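Local coordinates for putative dioxygenase (1H-3-hydroxy-4-oxoquinaldine 2,4-dioxygenase) (Mycobacteroides abscessus subsp. abscessus, PDB 6RA3), which cleaves the ring of the Pseudomonas quinolone signal with dioxygen, forming N-octanoylanthranilate and carbon monoxide, on an alpha/beta-hydrolase fold, at residues D16-T27 with L45-V54. Residues are numbered along the deposited sequence; the frame is centred on the assembly and turned at random.
Sequences DQGHEPGPVFVT and LRAAQRTVRV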
loop_
_atom_site.group_PDB
_atom_site.type_symbol
_atom_site.label_atom_id
_atom_site.label_comp_id
_atom_site.label_asym_id
_atom_site.label_seq_id
_atom_site.Cartn_x
_atom_site.Cartn_y
_atom_site.Cartn_z
ATOM N N ASP A 16 8.866 9.423 -2.858
ATOM C CA ASP A 16 10.088 10.086 -3.301
ATOM C C ASP A 16 10.529 9.372 -4.572
ATOM O O ASP A 16 10.865 8.191 -4.514
ATOM C CB ASP A 16 11.132 9.997 -2.191
ATOM C CG ASP A 16 12.510 10.405 -2.632
ATOM O OD1 ASP A 16 12.604 11.056 -3.697
ATOM O OD2 ASP A 16 13.493 10.069 -1.900
ATOM N N GLN A 17 10.501 10.069 -5.712
ATOM C CA GLN A 17 10.735 9.485 -7.031
ATOM C C GLN A 17 11.616 10.424 -7.851
ATOM O O GLN A 17 11.412 11.643 -7.822
ATOM C CB GLN A 17 9.411 9.234 -7.777
ATOM C CG GLN A 17 8.458 8.278 -7.073
ATOM C CD GLN A 17 7.367 7.763 -7.969
ATOM O OE1 GLN A 17 7.609 7.323 -9.099
ATOM N NE2 GLN A 17 6.152 7.800 -7.475
ATOM N N GLY A 18 12.591 9.867 -8.566
ATOM C CA GLY A 18 13.472 10.584 -9.487
ATOM C C GLY A 18 14.820 10.928 -8.875
ATOM O O GLY A 18 14.969 11.049 -7.652
ATOM N N HIS A 19 15.854 11.077 -9.745
ATOM C CA HIS A 19 17.171 11.465 -9.257
ATOM C C HIS A 19 17.854 12.557 -10.080
ATOM O O HIS A 19 19.042 12.819 -9.863
ATOM C CB HIS A 19 18.085 10.231 -9.170
ATOM C CG HIS A 19 17.853 9.397 -7.944
ATOM N ND1 HIS A 19 17.000 8.314 -7.923
ATOM C CD2 HIS A 19 18.363 9.496 -6.694
ATOM C CE1 HIS A 19 17.003 7.775 -6.716
ATOM N NE2 HIS A 19 17.818 8.478 -5.950
ATOM N N GLU A 20 17.164 13.210 -10.988
ATOM C CA GLU A 20 17.764 14.318 -11.719
ATOM C C GLU A 20 18.335 15.344 -10.749
ATOM O O GLU A 20 17.884 15.412 -9.599
ATOM C CB GLU A 20 16.731 14.958 -12.632
ATOM C CG GLU A 20 16.297 14.041 -13.761
ATOM C CD GLU A 20 17.468 13.698 -14.707
ATOM O OE1 GLU A 20 18.449 14.477 -14.735
ATOM O OE2 GLU A 20 17.413 12.654 -15.397
ATOM N N PRO A 21 19.343 16.127 -11.139
ATOM C CA PRO A 21 19.856 17.172 -10.249
ATOM C C PRO A 21 19.081 18.477 -10.381
ATOM O O PRO A 21 18.383 18.739 -11.369
ATOM C CB PRO A 21 21.314 17.363 -10.714
ATOM C CG PRO A 21 21.551 16.305 -11.772
ATOM C CD PRO A 21 20.198 15.998 -12.331
ATOM N N GLY A 22 19.243 19.317 -9.365
ATOM C CA GLY A 22 18.555 20.585 -9.320
ATOM C C GLY A 22 17.518 20.588 -8.217
ATOM O O GLY A 22 17.488 19.686 -7.370
ATOM N N PRO A 23 16.651 21.607 -8.208
ATOM C CA PRO A 23 15.608 21.672 -7.180
ATOM C C PRO A 23 14.621 20.527 -7.290
ATOM O O PRO A 23 14.274 20.076 -8.386
ATOM C CB PRO A 23 14.915 23.016 -7.445
ATOM C CG PRO A 23 15.904 23.813 -8.208
ATOM C CD PRO A 23 16.637 22.805 -9.063
ATOM N N VAL A 24 14.145 20.106 -6.123
ATOM C CA VAL A 24 13.183 19.023 -5.984
ATOM C C VAL A 24 11.774 19.601 -6.089
ATOM O O VAL A 24 11.464 20.625 -5.467
ATOM C CB VAL A 24 13.407 18.312 -4.637
ATOM C CG1 VAL A 24 12.374 17.188 -4.371
ATOM C CG2 VAL A 24 14.836 17.800 -4.561
ATOM N N PHE A 25 10.913 18.959 -6.873
ATOM C CA PHE A 25 9.487 19.261 -6.784
ATOM C C PHE A 25 8.878 18.644 -5.517
ATOM O O PHE A 25 9.032 17.446 -5.263
ATOM C CB PHE A 25 8.757 18.750 -8.008
ATOM C CG PHE A 25 9.040 19.531 -9.255
ATOM C CD1 PHE A 25 8.965 20.918 -9.255
ATOM C CD2 PHE A 25 9.379 18.881 -10.433
ATOM C CE1 PHE A 25 9.209 21.641 -10.406
ATOM C CE2 PHE A 25 9.629 19.599 -11.588
ATOM C CZ PHE A 25 9.546 20.981 -11.574
ATOM N N VAL A 26 8.173 19.458 -4.724
ATOM C CA VAL A 26 7.473 18.980 -3.528
ATOM C C VAL A 26 5.997 19.291 -3.711
ATOM O O VAL A 26 5.597 20.464 -3.778
ATOM C CB VAL A 26 8.022 19.591 -2.232
ATOM C CG1 VAL A 26 7.227 19.077 -1.029
ATOM C CG2 VAL A 26 9.480 19.267 -2.053
ATOM N N THR A 27 5.197 18.242 -3.869
ATOM C CA THR A 27 3.778 18.391 -4.060
ATOM C C THR A 27 3.093 18.432 -2.701
ATOM O O THR A 27 3.467 17.712 -1.764
ATOM C CB THR A 27 3.181 17.279 -4.919
ATOM O OG1 THR A 27 3.012 16.074 -4.159
ATOM C CG2 THR A 27 4.051 17.020 -6.137
ATOM N N LEU A 45 6.418 15.145 -13.661
ATOM C CA LEU A 45 7.303 15.769 -12.677
ATOM C C LEU A 45 8.550 14.924 -12.447
ATOM O O LEU A 45 9.675 15.450 -12.371
ATOM C CB LEU A 45 6.560 15.986 -11.349
ATOM C CG LEU A 45 5.387 16.982 -11.346
ATOM C CD1 LEU A 45 4.762 17.085 -9.944
ATOM C CD2 LEU A 45 5.849 18.364 -11.852
ATOM N N ARG A 46 8.366 13.612 -12.290
ATOM C CA ARG A 46 9.491 12.766 -11.887
ATOM C C ARG A 46 10.486 12.585 -13.035
ATOM O O ARG A 46 11.667 12.309 -12.791
ATOM C CB ARG A 46 8.981 11.401 -11.369
ATOM C CG ARG A 46 8.289 10.542 -12.404
ATOM C CD ARG A 46 7.993 9.120 -11.933
ATOM N NE ARG A 46 7.696 8.206 -13.049
ATOM C CZ ARG A 46 7.334 6.924 -12.908
ATOM N NH1 ARG A 46 7.222 6.396 -11.694
ATOM N NH2 ARG A 46 7.075 6.149 -13.967
ATOM N N ALA A 47 10.030 12.745 -14.281
ATOM C CA ALA A 47 10.957 12.759 -15.406
ATOM C C ALA A 47 11.840 13.991 -15.371
ATOM O O ALA A 47 12.972 13.951 -15.857
ATOM C CB ALA A 47 10.191 12.694 -16.720
ATOM N N ALA A 48 11.360 15.080 -14.767
ATOM C CA ALA A 48 12.094 16.336 -14.789
ATOM C C ALA A 48 13.019 16.498 -13.591
ATOM O O ALA A 48 14.149 16.971 -13.740
ATOM C CB ALA A 48 11.099 17.505 -14.864
ATOM N N GLN A 49 12.580 16.099 -12.401
ATOM C CA GLN A 49 13.333 16.335 -11.181
ATOM C C GLN A 49 12.951 15.281 -10.163
ATOM O O GLN A 49 11.894 14.675 -10.260
ATOM C CB GLN A 49 13.033 17.706 -10.552
ATOM C CG GLN A 49 13.108 18.920 -11.465
ATOM C CD GLN A 49 14.537 19.292 -11.864
ATOM O OE1 GLN A 49 15.503 19.069 -11.110
ATOM N NE2 GLN A 49 14.671 19.871 -13.058
ATOM N N ARG A 50 13.798 15.110 -9.158
ATOM C CA ARG A 50 13.359 14.398 -7.972
ATOM C C ARG A 50 12.080 15.050 -7.506
ATOM O O ARG A 50 12.029 16.272 -7.336
ATOM C CB ARG A 50 14.407 14.451 -6.866
ATOM C CG ARG A 50 14.044 13.681 -5.564
ATOM C CD ARG A 50 15.080 13.910 -4.468
ATOM N NE ARG A 50 14.821 13.108 -3.290
ATOM C CZ ARG A 50 15.564 13.121 -2.195
ATOM N NH1 ARG A 50 16.609 13.906 -2.104
ATOM N NH2 ARG A 50 15.254 12.328 -1.180
ATOM N N THR A 51 11.036 14.238 -7.368
ATOM C CA THR A 51 9.724 14.678 -6.916
ATOM C C THR A 51 9.365 13.958 -5.620
ATOM O O THR A 51 9.415 12.725 -5.554
ATOM C CB THR A 51 8.707 14.399 -8.004
ATOM O OG1 THR A 51 9.042 15.195 -9.146
ATOM C CG2 THR A 51 7.273 14.713 -7.529
ATOM N N VAL A 52 9.036 14.736 -4.587
ATOM C CA VAL A 52 8.614 14.240 -3.274
ATOM C C VAL A 52 7.167 14.682 -3.101
ATOM O O VAL A 52 6.888 15.888 -3.033
ATOM C CB VAL A 52 9.496 14.785 -2.134
ATOM C CG1 VAL A 52 8.910 14.420 -0.752
ATOM C CG2 VAL A 52 10.911 14.311 -2.244
ATOM N N ARG A 53 6.245 13.727 -3.073
ATOM C CA ARG A 53 4.840 14.032 -2.824
ATOM C C ARG A 53 4.567 13.874 -1.332
ATOM O O ARG A 53 4.934 12.858 -0.738
ATOM C CB ARG A 53 3.916 13.135 -3.639
ATOM C CG ARG A 53 4.094 13.226 -5.129
ATOM C CD ARG A 53 2.977 12.516 -5.846
ATOM N NE ARG A 53 3.104 11.075 -5.642
ATOM C CZ ARG A 53 2.180 10.178 -5.958
ATOM N NH1 ARG A 53 1.025 10.548 -6.498
ATOM N NH2 ARG A 53 2.426 8.897 -5.740
ATOM N N VAL A 54 3.960 14.895 -0.719
ATOM C CA VAL A 54 3.855 14.975 0.732
ATOM C C VAL A 54 2.389 15.007 1.136
ATOM O O VAL A 54 1.582 15.730 0.548
ATOM C CB VAL A 54 4.583 16.208 1.293
ATOM C CG1 VAL A 54 4.336 16.328 2.785
ATOM C CG2 VAL A 54 6.055 16.133 1.018
HETATM O O HOH W 1 15.815 17.143 -8.662
HETATM O O HOH W 2 14.269 12.324 -11.969
HETATM O O HOH W 3 0.819 16.011 -2.282
#
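Arg50 runs out past Gly18 to Asp16 with a fully extended chain, CG anti to the backbone N (chi1 -178°). Its CB and CG both rest against the carbonyl oxygen of Gly18, Arg50 CB lying 3.5 Å from Gly18 O. CD passes CG2 of Val24, and beyond it the guanidinium grips the carboxylate side-on: Arg50 NE donates to Asp16 OD1 at 3.0 Å, nearly straight at 167°, while NH2 donates to OD2. The carboxylate is met from above its plane, the two planes standing 30° apart, so this salt bridge is two-pronged but not coplanar. NH2 also bonds to Leu85 O, and NH1 lies close to the like-charged Lys145 NZ of a second subunit.

Within the sheet, strand 51-54 lies between strands 10-17 and 24-28. Gln17 and Thr51 form an antiparallel hydrogen-bonded pair (Thr51 N to Gln17 O, 2.7 Å), whereas strand 24-27 runs parallel, Val52 N 2.8 Å from Phe25 O, within a beta-alpha-beta unit completed by helix 42-48. From that helix, Leu45 CD2 sits over one face of the Phe25 ring, 4.2 Å from its centroid, a CH-pi contact. Arg46 NH1 donates a hydrogen bond to Gln17 OE1 (2.8 Å), the oxygen lying in the guanidinium plane although the amide is turned well away from it.

Asp16 shares its carboxylate between Arg50 and Gly174 N of the second subunit, consistent with a group serving both fold and interface.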